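Local coordinates for COG3291: FOG: PKD repeat (Clostridium thermocellum, PDB 1WMX), which serves as the family 30 carbohydrate-binding module of CelJ, a multidomain probable cellulase, and probably holds the enzyme on its polysaccharide substrate, at residues G97-I102 and S161-D166; T50-V55 and P167-F172; V20-S25 and W63-L68. All coordinates share one frame; numbering follows the deposited sequence.

Contact 1 (G97-I102 and S161-D166); sequences GEDFVI and SKRYAD
Val-101 and Ser-161 form one antiparallel hydrogen-bonded pair, with their CA atoms 4.7 Å apart. Val-101 N donates to Ser-161 O at 2.7 Å, and Ser-161 N donates back to Val-101 O. Arg-163 to Asp-166 lie in the loop that leads to strand 168-178. Water 1 bridges the backbones next to the pair. It accepts from Arg-163 N at 3.0 Å. Asp-99 O and Tyr-164 O both lie within reach of its protons, together with other acceptors, so they compete for them.

The side chains meet mainly at Asp-99 and Arg-163, which form a salt bridge. Arg-163 NE reaches Asp-99 OD2 at 3.1 Å, with 162° at the hydrogen. OD2 lies in the guanidinium plane and is met nearly along its C-O axis. The carboxylate is turned 75° from the guanidinium, so the two groups do not form a flat, two-pronged pair. The arginine chain, bent at chi2 (68°), passes close by the carboxylate, with Arg-163 CG 3.5 Å and CD 3.8 Å from Asp-99 OD2. Asp-99 OD1 is taken by Ser-124 N. Tyr-164 lies beside the arginine, with Arg-163 CG over one face of its ring near the rim.

Closer to the pair, Arg-163 CB rests on Phe-100 CA at 3.4 Å. Val-101 CG2 packs on Lys-162 O at 3.3 Å. The ring of Phe-100 leads the other way, to Trp-64 and Val-170 in the interior.

The end of this strand pair is finished at the surface by a one-point ion pair and a water. Both carboxylate oxygens of Asp-99 have N-H partners, which should help to keep it charged and fix its rotation. The partly exposed setting probably weakens the ion pair through solvent screening.

Contact 2 (T50-V55 and P167-F172); sequences TLRLNV and PFTVWF
From Leu-51 opposite Phe-172 to Val-55 opposite Phe-168, strands 50-55 and 168-172 pair in antiparallel register, their axes 4.4 Å apart at the closest and their directions 157° apart. Six backbone hydrogen bonds join them.

One face is apolar. Leu-53 sits between two rings. Its CD2 meets the edge of Phe-168, 3.9 Å from CE1, and its CB lies in the plane of Phe-172, 3.8 Å from CE1. Phe-168 CE2 comes within 3.3 Å of Val-55 CG2, a tight approach. Phe-172 also stacks on Phe-160 of the facing sheet.

The other face is mixed. Arg-52 and Trp-171 lie side by side and point the same way, with Arg-52 CG 3.8 Å from Trp-171 NE1. Their planes are 70° apart, so the guanidinium does not stack on the indole. Thr-169 CG2 lies over one face of that indole, toward the rim. NE1 bonds to Asp-40, and Arg-52 NH1 to Glu-31. Asn-54 ND2 gives a weak bond to Phe-168 O at 3.4 Å.

The pairing thus joins two strands with one face in the hydrophobic core, while on the other face the polar ends of Arg-52 and Trp-171 are held by the acids Glu-31 and Asp-40.

Contact 3 (V20-S25 and W63-L68); sequences VGWSGS and WWISLL
Trp-63 lays one face of its indole against the backbone of Ser-25. Ser-25 CA stands 3.9 Å from the centroid of the six-membered ring and 10° off its normal, a CH-pi contact. Ser-25 C lies over the same ring, offset toward the rim.

Trp-22 comes to the edge of this ring. The CH2 atoms of Trp-22 and Trp-63 are 4.2 Å apart, each near the plane of the other indole. Ile-65 CG2 lies in plane at the edge of both rings, 3.7 Å from Trp-22 CZ3. Trp-22 crosses Ile-65 at about a right angle. Gly-24 has no side chain, and Trp-22 CH2 lies 3.4 Å from Gly-24 CA.

The opposite face carries the serines. Ser-23 OG and Ser-66 OG are hydrogen-bonded at 2.7 Å, and either may be the donor. Water 2 donates to Leu-67 O at 3.0 Å and makes a short contact of undecided direction with Ser-23 OG. Ser-25 CB packs on Trp-64 CB at 3.6 Å, while Ser-25 OG bonds to Glu-29. The indole of Trp-64 turns toward Leu-53 and Val-55 of the other sheet.

The strands are antiparallel, 174° between directions. Trp-22 and Leu-67 bond both ways through their backbones, as do Gly-24 and Ile-65.

The buried hydroxyls of Ser-23 and Ser-66 thus share one hydrogen bond. On the other face, two partly exposed tryptophans side by side make an aromatic surface of the kind carbohydrate-binding modules use to stack on sugar rings. In this assembly Tyr-113 of the second subunit stacks on Trp-22, and Asn-147 of that subunit packs on Trp-63. Sugar binding there is therefore an inference, though the arrangement is consistent with it.

In the fold
The three contacts lie within one carbohydrate-binding domain, a beta sandwich of two antiparallel sheets. Contacts 1 and 3 belong to the five-strand sheet, and contact 2 to the facing one. The centres of contact 1 and contact 2 are about 11 Å apart. Those of contact 2 and contact 3 are about 12 Å apart, and those of contact 1 and contact 3 about 14 Å. Along the chain, contacts 2 and 3 interleave, contact 3 closes before contact 1 opens, and contact 1 falls within the span of contact 2. Trp-64 ties them together by packing on Phe-168 and Ser-161. Distant parts of the sequence thus share one core, with the tryptophan face of contact 3 on the outside of the domain, against the second subunit.

Contact 1 (G97-I102 and S161-D166)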
# COMPACT_ATOMS: atom_id res chain seq x y z
N GLY B 97 -12.89 -4.69 22.01
CA GLY B 97 -13.53 -4.65 20.70
C GLY B 97 -12.75 -3.78 19.72
O GLY B 97 -13.22 -3.49 18.62
N GLU B 98 -11.55 -3.36 20.12
CA GLU B 98 -10.70 -2.56 19.23
C GLU B 98 -10.44 -3.38 17.98
O GLU B 98 -10.30 -4.61 18.04
CB GLU B 98 -9.35 -2.23 19.90
CG GLU B 98 -9.43 -1.30 21.10
CD GLU B 98 -9.78 -2.03 22.38
OE1 GLU B 98 -9.88 -1.36 23.46
OE2 GLU B 98 -9.95 -3.29 22.37
N ASP B 99 -10.36 -2.72 16.84
CA ASP B 99 -10.10 -3.41 15.58
C ASP B 99 -9.31 -2.51 14.63
O ASP B 99 -9.43 -1.29 14.66
CB ASP B 99 -11.43 -3.81 14.93
CG ASP B 99 -11.24 -4.75 13.76
OD1 ASP B 99 -10.43 -5.74 13.87
OD2 ASP B 99 -11.88 -4.55 12.68
N PHE B 100 -8.49 -3.15 13.80
CA PHE B 100 -7.64 -2.43 12.84
C PHE B 100 -7.04 -3.42 11.84
O PHE B 100 -7.16 -4.64 12.00
CB PHE B 100 -6.53 -1.69 13.58
CG PHE B 100 -5.77 -2.56 14.57
CD1 PHE B 100 -4.78 -3.43 14.12
CD2 PHE B 100 -6.07 -2.50 15.94
CE1 PHE B 100 -4.09 -4.25 15.02
CE2 PHE B 100 -5.38 -3.32 16.84
CZ PHE B 100 -4.39 -4.19 16.39
N VAL B 101 -6.41 -2.89 10.81
CA VAL B 101 -5.79 -3.73 9.78
C VAL B 101 -4.42 -4.22 10.22
O VAL B 101 -3.64 -3.49 10.84
CB VAL B 101 -5.63 -2.95 8.49
CG1 VAL B 101 -5.05 -3.83 7.38
CG2 VAL B 101 -6.97 -2.40 8.00
N ILE B 102 -4.13 -5.47 9.89
CA ILE B 102 -2.85 -6.08 10.23
C ILE B 102 -2.40 -6.97 9.07
O ILE B 102 -3.21 -7.68 8.47
CB ILE B 102 -2.99 -6.93 11.51
CG1 ILE B 102 -1.65 -7.57 11.91
CG2 ILE B 102 -4.02 -8.05 11.34
CD1 ILE B 102 -1.64 -8.17 13.32
N SER B 161 -2.71 -0.86 10.57
CA SER B 161 -3.28 0.24 9.82
C SER B 161 -4.75 0.51 10.15
O SER B 161 -5.47 -0.36 10.65
CB SER B 161 -3.12 -0.04 8.32
OG SER B 161 -3.45 1.10 7.56
N LYS B 162 -5.17 1.74 9.87
CA LYS B 162 -6.52 2.18 10.14
C LYS B 162 -7.59 1.28 9.55
O LYS B 162 -7.48 0.82 8.41
CB LYS B 162 -6.72 3.61 9.61
CG LYS B 162 -8.15 4.12 9.69
CD LYS B 162 -8.24 5.54 9.18
CE LYS B 162 -9.66 6.05 9.17
NZ LYS B 162 -10.51 5.25 8.24
N ARG B 163 -8.63 1.04 10.34
CA ARG B 163 -9.77 0.23 9.94
C ARG B 163 -10.95 1.21 10.00
O ARG B 163 -11.56 1.54 8.98
CB ARG B 163 -9.95 -0.91 10.92
CG ARG B 163 -11.29 -1.62 10.86
CD ARG B 163 -11.50 -2.40 9.59
NE ARG B 163 -12.45 -3.49 9.81
CZ ARG B 163 -13.40 -3.85 8.95
NH1 ARG B 163 -13.54 -3.20 7.80
NH2 ARG B 163 -14.20 -4.86 9.25
N TYR B 164 -11.25 1.68 11.20
CA TYR B 164 -12.32 2.64 11.43
C TYR B 164 -11.66 3.91 11.97
O TYR B 164 -10.49 3.89 12.36
CB TYR B 164 -13.32 2.09 12.45
CG TYR B 164 -13.99 0.82 12.00
CD1 TYR B 164 -14.75 0.79 10.83
CD2 TYR B 164 -13.88 -0.36 12.74
CE1 TYR B 164 -15.38 -0.38 10.41
CE2 TYR B 164 -14.51 -1.54 12.33
CZ TYR B 164 -15.26 -1.54 11.16
OH TYR B 164 -15.88 -2.69 10.75
N ALA B 165 -12.39 5.02 12.00
CA ALA B 165 -11.81 6.28 12.48
C ALA B 165 -11.86 6.44 13.99
O ALA B 165 -11.36 7.43 14.53
CB ALA B 165 -12.51 7.46 11.81
N ASP B 166 -12.46 5.48 14.67
CA ASP B 166 -12.56 5.56 16.12
C ASP B 166 -11.19 5.57 16.78
O ASP B 166 -10.26 4.90 16.32
CB ASP B 166 -13.35 4.37 16.67
CG ASP B 166 -14.80 4.36 16.22
OD1 ASP B 166 -15.68 4.66 17.05
OD2 ASP B 166 -15.04 4.06 15.04
O HOH W 1 -8.98 1.17 13.30

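Contact 2 (T50-V55 and P167-F172)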
# COMPACT_ATOMS: atom_id res chain seq x y z
N THR B 50 5.35 -3.63 27.07
CA THR B 50 4.56 -3.91 25.89
C THR B 50 4.67 -2.82 24.82
O THR B 50 5.22 -1.74 25.06
CB THR B 50 3.11 -4.11 26.29
OG1 THR B 50 2.61 -2.91 26.88
CG2 THR B 50 2.99 -5.25 27.31
N LEU B 51 4.16 -3.12 23.63
CA LEU B 51 4.18 -2.18 22.53
C LEU B 51 2.79 -1.54 22.46
O LEU B 51 1.79 -2.22 22.27
CB LEU B 51 4.52 -2.92 21.24
CG LEU B 51 4.91 -2.06 20.05
CD1 LEU B 51 6.11 -1.17 20.40
CD2 LEU B 51 5.22 -2.97 18.87
N ARG B 52 2.74 -0.22 22.61
CA ARG B 52 1.47 0.52 22.60
C ARG B 52 1.05 1.13 21.26
O ARG B 52 1.76 1.97 20.71
CB ARG B 52 1.51 1.64 23.66
CG ARG B 52 0.21 2.46 23.80
CD ARG B 52 0.49 3.82 24.46
NE ARG B 52 1.39 3.63 25.59
CZ ARG B 52 2.35 4.47 25.96
NH1 ARG B 52 2.55 5.61 25.30
NH2 ARG B 52 3.13 4.14 26.98
N LEU B 53 -0.11 0.70 20.77
CA LEU B 53 -0.68 1.22 19.52
C LEU B 53 -1.80 2.14 20.01
O LEU B 53 -2.91 1.68 20.33
CB LEU B 53 -1.23 0.09 18.67
CG LEU B 53 -1.93 0.50 17.36
CD1 LEU B 53 -0.94 1.21 16.46
CD2 LEU B 53 -2.50 -0.74 16.66
N ASN B 54 -1.52 3.43 20.05
CA ASN B 54 -2.46 4.40 20.58
C ASN B 54 -2.96 5.49 19.63
O ASN B 54 -2.25 6.46 19.33
CB ASN B 54 -1.82 5.05 21.81
CG ASN B 54 -2.73 6.01 22.53
OD1 ASN B 54 -2.27 6.91 23.23
ND2 ASN B 54 -4.04 5.83 22.36
N VAL B 55 -4.20 5.33 19.17
CA VAL B 55 -4.83 6.30 18.29
C VAL B 55 -5.63 7.15 19.28
O VAL B 55 -6.70 6.76 19.72
CB VAL B 55 -5.78 5.61 17.28
CG1 VAL B 55 -6.43 6.65 16.39
CG2 VAL B 55 -4.99 4.62 16.44
N PRO B 167 -11.03 6.35 17.86
CA PRO B 167 -9.73 6.37 18.54
C PRO B 167 -9.70 5.10 19.39
O PRO B 167 -10.76 4.58 19.74
CB PRO B 167 -9.81 7.63 19.39
CG PRO B 167 -11.26 7.68 19.74
CD PRO B 167 -11.92 7.38 18.41
N PHE B 168 -8.51 4.60 19.73
CA PHE B 168 -8.42 3.38 20.53
C PHE B 168 -7.00 3.12 21.03
O PHE B 168 -6.06 3.79 20.63
CB PHE B 168 -8.88 2.18 19.71
CG PHE B 168 -7.88 1.74 18.66
CD1 PHE B 168 -6.88 0.81 18.97
CD2 PHE B 168 -7.90 2.29 17.39
CE1 PHE B 168 -5.92 0.45 18.02
CE2 PHE B 168 -6.94 1.94 16.43
CZ PHE B 168 -5.95 1.01 16.75
N THR B 169 -6.87 2.12 21.90
CA THR B 169 -5.58 1.74 22.45
C THR B 169 -5.50 0.25 22.72
O THR B 169 -6.42 -0.33 23.28
CB THR B 169 -5.30 2.47 23.77
OG1 THR B 169 -5.42 3.88 23.57
CG2 THR B 169 -3.90 2.14 24.27
N VAL B 170 -4.40 -0.35 22.29
CA VAL B 170 -4.14 -1.77 22.54
C VAL B 170 -2.66 -1.86 22.88
O VAL B 170 -1.89 -0.92 22.65
CB VAL B 170 -4.42 -2.68 21.32
CG1 VAL B 170 -5.90 -2.69 21.01
CG2 VAL B 170 -3.61 -2.21 20.12
N TRP B 171 -2.28 -2.99 23.45
CA TRP B 171 -0.91 -3.24 23.85
C TRP B 171 -0.53 -4.60 23.29
O TRP B 171 -1.33 -5.54 23.35
CB TRP B 171 -0.82 -3.23 25.37
CG TRP B 171 -0.95 -1.86 25.97
CD1 TRP B 171 0.07 -0.99 26.25
CD2 TRP B 171 -2.16 -1.20 26.35
NE1 TRP B 171 -0.43 0.17 26.79
CE2 TRP B 171 -1.80 0.07 26.86
CE3 TRP B 171 -3.52 -1.55 26.32
CZ2 TRP B 171 -2.75 0.99 27.34
CZ3 TRP B 171 -4.46 -0.64 26.79
CH2 TRP B 171 -4.07 0.62 27.29
N PHE B 172 0.67 -4.71 22.73
CA PHE B 172 1.13 -5.97 22.17
C PHE B 172 2.26 -6.52 23.02
O PHE B 172 2.93 -5.79 23.74
CB PHE B 172 1.66 -5.79 20.73
CG PHE B 172 0.61 -5.40 19.71
CD1 PHE B 172 0.23 -4.07 19.55
CD2 PHE B 172 0.04 -6.36 18.87
CE1 PHE B 172 -0.71 -3.69 18.57
CE2 PHE B 172 -0.90 -6.00 17.89
CZ PHE B 172 -1.27 -4.66 17.74

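Contact 3 (V20-S25 and W63-L68)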
# COMPACT_ATOMS: atom_id res chain seq x y z
N VAL B 20 12.63 -0.70 15.29
CA VAL B 20 12.99 0.13 14.15
C VAL B 20 11.89 0.03 13.08
O VAL B 20 11.45 -1.05 12.73
CB VAL B 20 14.35 -0.31 13.55
CG1 VAL B 20 14.56 0.30 12.16
CG2 VAL B 20 15.49 0.13 14.48
N GLY B 21 11.45 1.19 12.58
CA GLY B 21 10.41 1.22 11.57
C GLY B 21 9.85 2.63 11.44
O GLY B 21 10.55 3.60 11.74
N TRP B 22 8.60 2.75 11.00
CA TRP B 22 7.98 4.07 10.86
C TRP B 22 6.49 3.95 11.10
O TRP B 22 5.83 3.11 10.51
CB TRP B 22 8.22 4.63 9.45
CG TRP B 22 7.86 6.10 9.30
CD1 TRP B 22 8.70 7.18 9.43
CD2 TRP B 22 6.56 6.64 9.04
NE1 TRP B 22 8.00 8.35 9.27
CE2 TRP B 22 6.68 8.05 9.02
CE3 TRP B 22 5.29 6.07 8.81
CZ2 TRP B 22 5.59 8.90 8.78
CZ3 TRP B 22 4.19 6.92 8.58
CH2 TRP B 22 4.35 8.31 8.57
N SER B 23 5.98 4.80 11.97
CA SER B 23 4.56 4.86 12.29
C SER B 23 4.15 6.32 12.13
O SER B 23 4.93 7.21 12.47
CB SER B 23 4.30 4.41 13.74
OG SER B 23 4.56 3.03 13.90
N GLY B 24 2.95 6.56 11.62
CA GLY B 24 2.51 7.94 11.44
C GLY B 24 1.05 8.06 11.05
O GLY B 24 0.33 7.05 10.95
N SER B 25 0.61 9.29 10.85
CA SER B 25 -0.77 9.59 10.47
C SER B 25 -0.86 10.98 9.85
O SER B 25 0.08 11.77 9.94
CB SER B 25 -1.68 9.51 11.70
OG SER B 25 -1.28 10.44 12.67
N TRP B 63 -6.19 8.55 7.81
CA TRP B 63 -5.27 7.42 7.87
C TRP B 63 -4.20 7.45 8.96
O TRP B 63 -3.90 8.49 9.55
CB TRP B 63 -4.54 7.28 6.52
CG TRP B 63 -3.56 8.39 6.31
CD1 TRP B 63 -3.84 9.67 5.92
CD2 TRP B 63 -2.16 8.35 6.57
NE1 TRP B 63 -2.70 10.43 5.92
CE2 TRP B 63 -1.65 9.65 6.32
CE3 TRP B 63 -1.28 7.35 6.99
CZ2 TRP B 63 -0.29 9.97 6.48
CZ3 TRP B 63 0.07 7.67 7.15
CH2 TRP B 63 0.55 8.97 6.89
N TRP B 64 -3.62 6.28 9.20
CA TRP B 64 -2.53 6.09 10.14
C TRP B 64 -1.98 4.71 9.86
O TRP B 64 -2.73 3.78 9.53
CB TRP B 64 -2.97 6.20 11.61
CG TRP B 64 -3.97 5.20 12.08
CD1 TRP B 64 -5.31 5.41 12.27
CD2 TRP B 64 -3.72 3.84 12.45
NE1 TRP B 64 -5.91 4.27 12.74
CE2 TRP B 64 -4.96 3.29 12.86
CE3 TRP B 64 -2.58 3.03 12.48
CZ2 TRP B 64 -5.09 1.96 13.30
CZ3 TRP B 64 -2.70 1.72 12.92
CH2 TRP B 64 -3.95 1.19 13.32
N ILE B 65 -0.67 4.56 9.97
CA ILE B 65 -0.03 3.30 9.69
C ILE B 65 1.14 3.06 10.64
O ILE B 65 1.74 4.00 11.13
CB ILE B 65 0.49 3.28 8.25
CG1 ILE B 65 0.99 1.89 7.89
CG2 ILE B 65 1.61 4.30 8.10
CD1 ILE B 65 1.41 1.77 6.43
N SER B 66 1.45 1.79 10.90
CA SER B 66 2.58 1.45 11.73
C SER B 66 3.37 0.35 11.04
O SER B 66 2.84 -0.72 10.78
CB SER B 66 2.14 0.96 13.11
OG SER B 66 3.27 0.61 13.89
N LEU B 67 4.64 0.63 10.72
CA LEU B 67 5.49 -0.37 10.07
C LEU B 67 6.56 -0.83 11.05
O LEU B 67 7.33 -0.03 11.58
CB LEU B 67 6.15 0.22 8.81
CG LEU B 67 5.21 0.69 7.69
CD1 LEU B 67 5.98 1.53 6.69
CD2 LEU B 67 4.57 -0.49 7.00
N LEU B 68 6.61 -2.14 11.29
CA LEU B 68 7.60 -2.72 12.19
C LEU B 68 8.51 -3.63 11.37
O LEU B 68 8.10 -4.70 10.92
CB LEU B 68 6.91 -3.51 13.30
CG LEU B 68 5.89 -2.74 14.15
CD1 LEU B 68 5.18 -3.71 15.09
CD2 LEU B 68 6.58 -1.63 14.93
O HOH W 2 6.77 2.00 13.66